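Local coordinates for protein Apc35852 (Geobacillus stearothermophilus, PDB 1U9C) that is of unknown function but belongs to the DJ-1/PfpI family, whose members include chaperones and cysteine proteases, at residues Thr153-Asp157 against Glu158-Glu162. Numbering follows the deposited sequence.
Sequences TSFTD and EEERE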
ATOM      1  N   THR A 153     -10.047  -5.491   1.530  1.00 22.06           N
ATOM      2  CA  THR A 153     -10.635  -4.419   0.760  1.00 22.04           C
ATOM      3  C   THR A 153      -9.602  -3.757  -0.113  1.00 22.37           C
ATOM      4  O   THR A 153      -8.404  -4.015   0.013  1.00 22.27           O
ATOM      5  CB  THR A 153     -11.358  -3.437   1.685  1.00 23.00           C
ATOM      6  OG1 THR A 153     -12.208  -2.560   0.943  1.00 22.75           O
ATOM      7  CG2 THR A 153     -10.429  -2.534   2.470  1.00 21.84           C
ATOM      8  N   SER A 154     -10.077  -2.891  -1.002  1.00 21.97           N
ATOM      9  CA  SER A 154      -9.223  -2.095  -1.880  1.00 22.38           C
ATOM     10  C   SER A 154     -10.090  -1.053  -2.512  1.00 21.47           C
ATOM     11  O   SER A 154     -11.301  -1.083  -2.376  1.00 22.33           O
ATOM     12  CB  SER A 154      -8.546  -2.899  -2.986  1.00 22.04           C
ATOM     13  OG  SER A 154      -9.465  -3.355  -4.001  1.00 22.60           O
ATOM     14  N   PHE A 155      -9.481  -0.227  -3.364  1.00 23.30           N
ATOM     15  CA  PHE A 155     -10.229   0.653  -4.237  1.00 23.56           C
ATOM     16  C   PHE A 155     -11.185  -0.225  -5.023  1.00 23.45           C
ATOM     17  O   PHE A 155     -10.809  -1.240  -5.573  1.00 23.11           O
ATOM     18  CB  PHE A 155      -9.292   1.321  -5.203  1.00 24.05           C
ATOM     19  CG  PHE A 155      -9.795   2.602  -5.765  1.00 26.28           C
ATOM     20  CD1 PHE A 155      -9.856   3.723  -4.994  1.00 29.95           C
ATOM     21  CD2 PHE A 155     -10.102   2.697  -7.102  1.00 25.33           C
ATOM     22  CE1 PHE A 155     -10.242   4.914  -5.543  1.00 32.36           C
ATOM     23  CE2 PHE A 155     -10.485   3.896  -7.649  1.00 27.59           C
ATOM     24  CZ  PHE A 155     -10.539   4.991  -6.877  1.00 25.75           C
ATOM     25  N   THR A 156     -12.439   0.165  -5.035  1.00 23.27           N
ATOM     26  CA  THR A 156     -13.453  -0.700  -5.616  1.00 23.84           C
ATOM     27  C   THR A 156     -13.596  -0.459  -7.091  1.00 23.04           C
ATOM     28  O   THR A 156     -13.256   0.609  -7.601  1.00 24.59           O
ATOM     29  CB  THR A 156     -14.819  -0.488  -4.932  1.00 24.44           C
ATOM     30  OG1 THR A 156     -15.258   0.867  -5.095  1.00 25.07           O
ATOM     31  CG2 THR A 156     -14.776  -0.764  -3.439  1.00 25.34           C
ATOM     32  N   ASP A 157     -14.162  -1.455  -7.759  1.00 24.13           N
ATOM     33  CA  ASP A 157     -14.450  -1.329  -9.183  1.00 23.95           C
ATOM     34  C   ASP A 157     -15.401  -0.185  -9.435  1.00 24.73           C
ATOM     35  O   ASP A 157     -15.271   0.499 -10.438  1.00 23.74           O
ATOM     36  CB  ASP A 157     -15.060  -2.581  -9.747  1.00 24.79           C
ATOM     37  CG  ASP A 157     -14.126  -3.763  -9.732  1.00 24.35           C
ATOM     38  OD1 ASP A 157     -12.907  -3.614  -9.501  1.00 26.68           O
ATOM     39  OD2 ASP A 157     -14.573  -4.912  -9.982  1.00 26.50           O
ATOM     40  N   GLU A 158     -16.384   0.006  -8.540  1.00 25.35           N
ATOM     41  CA  GLU A 158     -17.290   1.163  -8.611  1.00 26.54           C
ATOM     42  C   GLU A 158     -16.577   2.502  -8.513  1.00 26.61           C
ATOM     43  O   GLU A 158     -16.841   3.417  -9.271  1.00 26.38           O
ATOM     44  CB  GLU A 158     -18.347   1.095  -7.488  1.00 26.86           C
ATOM     45  CG  GLU A 158     -19.395   2.214  -7.569  1.00 27.52           C
ATOM     46  CD  GLU A 158     -20.280   2.336  -6.324  1.00 29.56           C
ATOM     47  OE1 GLU A 158     -19.974   1.733  -5.273  1.00 36.24           O
ATOM     48  OE2 GLU A 158     -21.307   3.042  -6.402  1.00 34.61           O
ATOM     49  N   GLU A 159     -15.643   2.614  -7.574  1.00 26.73           N
ATOM     50  CA  GLU A 159     -14.840   3.821  -7.446  1.00 27.53           C
ATOM     51  C   GLU A 159     -13.986   4.018  -8.703  1.00 26.88           C
ATOM     52  O   GLU A 159     -13.901   5.125  -9.200  1.00 28.18           O
ATOM     53  CB  GLU A 159     -13.955   3.774  -6.202  1.00 28.04           C
ATOM     54  CG  GLU A 159     -14.712   4.084  -4.912  1.00 28.46           C
ATOM     55  CD  GLU A 159     -14.038   3.588  -3.635  1.00 28.16           C
ATOM     56  OE1 GLU A 159     -13.517   2.445  -3.623  1.00 27.27           O
ATOM     57  OE2 GLU A 159     -14.095   4.306  -2.611  1.00 26.73           O
ATOM     58  N   GLU A 160     -13.485   2.931  -9.271  1.00 26.72           N
ATOM     59  CA  GLU A 160     -12.659   3.005 -10.485  1.00 27.18           C
ATOM     60  C   GLU A 160     -13.462   3.445 -11.706  1.00 27.60           C
ATOM     61  O   GLU A 160     -12.974   4.189 -12.563  1.00 27.25           O
ATOM     62  CB  GLU A 160     -12.004   1.639 -10.768  1.00 26.77           C
ATOM     63  CG  GLU A 160     -10.803   1.682 -11.707  1.00 26.71           C
ATOM     64  CD  GLU A 160      -9.592   2.317 -11.057  1.00 25.56           C
ATOM     65  OE1 GLU A 160      -8.815   1.581 -10.423  1.00 23.89           O
ATOM     66  OE2 GLU A 160      -9.450   3.542 -11.122  1.00 28.47           O
ATOM     67  N   ARG A 161     -14.681   2.933 -11.832  1.00 27.11           N
ATOM     68  CA  ARG A 161     -15.563   3.356 -12.919  1.00 28.39           C
ATOM     69  C   ARG A 161     -15.955   4.821 -12.754  1.00 27.92           C
ATOM     70  O   ARG A 161     -16.057   5.532 -13.730  1.00 28.12           O
ATOM     71  CB  ARG A 161     -16.831   2.503 -12.970  1.00 28.06           C
ATOM     72  CG  ARG A 161     -16.617   1.064 -13.448  1.00 29.42           C
ATOM     73  CD  ARG A 161     -17.908   0.330 -13.717  1.00 30.47           C
ATOM     74  NE  ARG A 161     -18.821   0.475 -12.592  1.00 33.69           N
ATOM     75  CZ  ARG A 161     -18.958  -0.383 -11.581  1.00 32.99           C
ATOM     76  NH1 ARG A 161     -18.260  -1.519 -11.527  1.00 32.37           N
ATOM     77  NH2 ARG A 161     -19.824  -0.099 -10.611  1.00 33.63           N
ATOM     78  N   GLU A 162     -16.186   5.261 -11.520  1.00 29.89           N
ATOM     79  CA  GLU A 162     -16.557   6.649 -11.283  1.00 30.76           C
ATOM     80  C   GLU A 162     -15.468   7.602 -11.712  1.00 30.64           C
ATOM     81  O   GLU A 162     -15.738   8.598 -12.377  1.00 30.84           O
ATOM     82  CB  GLU A 162     -16.952   6.905  -9.826  1.00 31.44           C
ATOM     83  CG  GLU A 162     -17.036   8.403  -9.514  1.00 33.50           C
ATOM     84  CD  GLU A 162     -18.004   8.763  -8.407  1.00 35.28           C
ATOM     85  OE1 GLU A 162     -17.631   9.615  -7.569  1.00 43.61           O
ATOM     86  OE2 GLU A 162     -19.123   8.211  -8.369  1.00 41.85           O
TER
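Glu-158, in the first turn of helix 157-163, rests its CB against the hydroxyl of Thr-156, then stretches away from the cap to a salt bridge with Arg-186. Glu-159 folds back on the loop and completes a capping box with Thr-156. OG1 of Thr-156 sits between its own backbone N and carbonyl carbon (chi1 61°), from where it accepts from Glu-159 N at 3.1 Å. In return, OE1 of Glu-159 takes Thr-156 N at 2.9 Å, nearly along its own C-O axis. Thr-156 OG1 donates to the same OE1 from above the carboxylate plane, at 2.8 Å. The CB of Glu-159 also lies over one face of the Phe-155 ring, a CH-pi contact 3.8 Å from the centroid, while OE2 binds Trp-190 N and Asn-205 ND2. Cutting Glu-159 back to an alanine is likely to leave Thr-156 N and the threonine hydroxyl without their shared acceptor, and Trp-190 N and Asn-205 ND2 without OE2. Glu-160 N donates to Thr-156 O; its side chain, bent at chi2 (71°), carries the carboxylate past the CD2-CE2 side of Phe-155 to hydrogen-bond His-99 and His-130, the latter next to the oxidised Cys-129. Arg-161 N bonds to Asp-157 O at 2.9 Å; the same oxygen lies over one face of the guanidinium. Two donors on OE1 and two on OE2 suggest that Glu-159 is probably ionised, its negative charge shared among the donors gathered at the helix N-terminus.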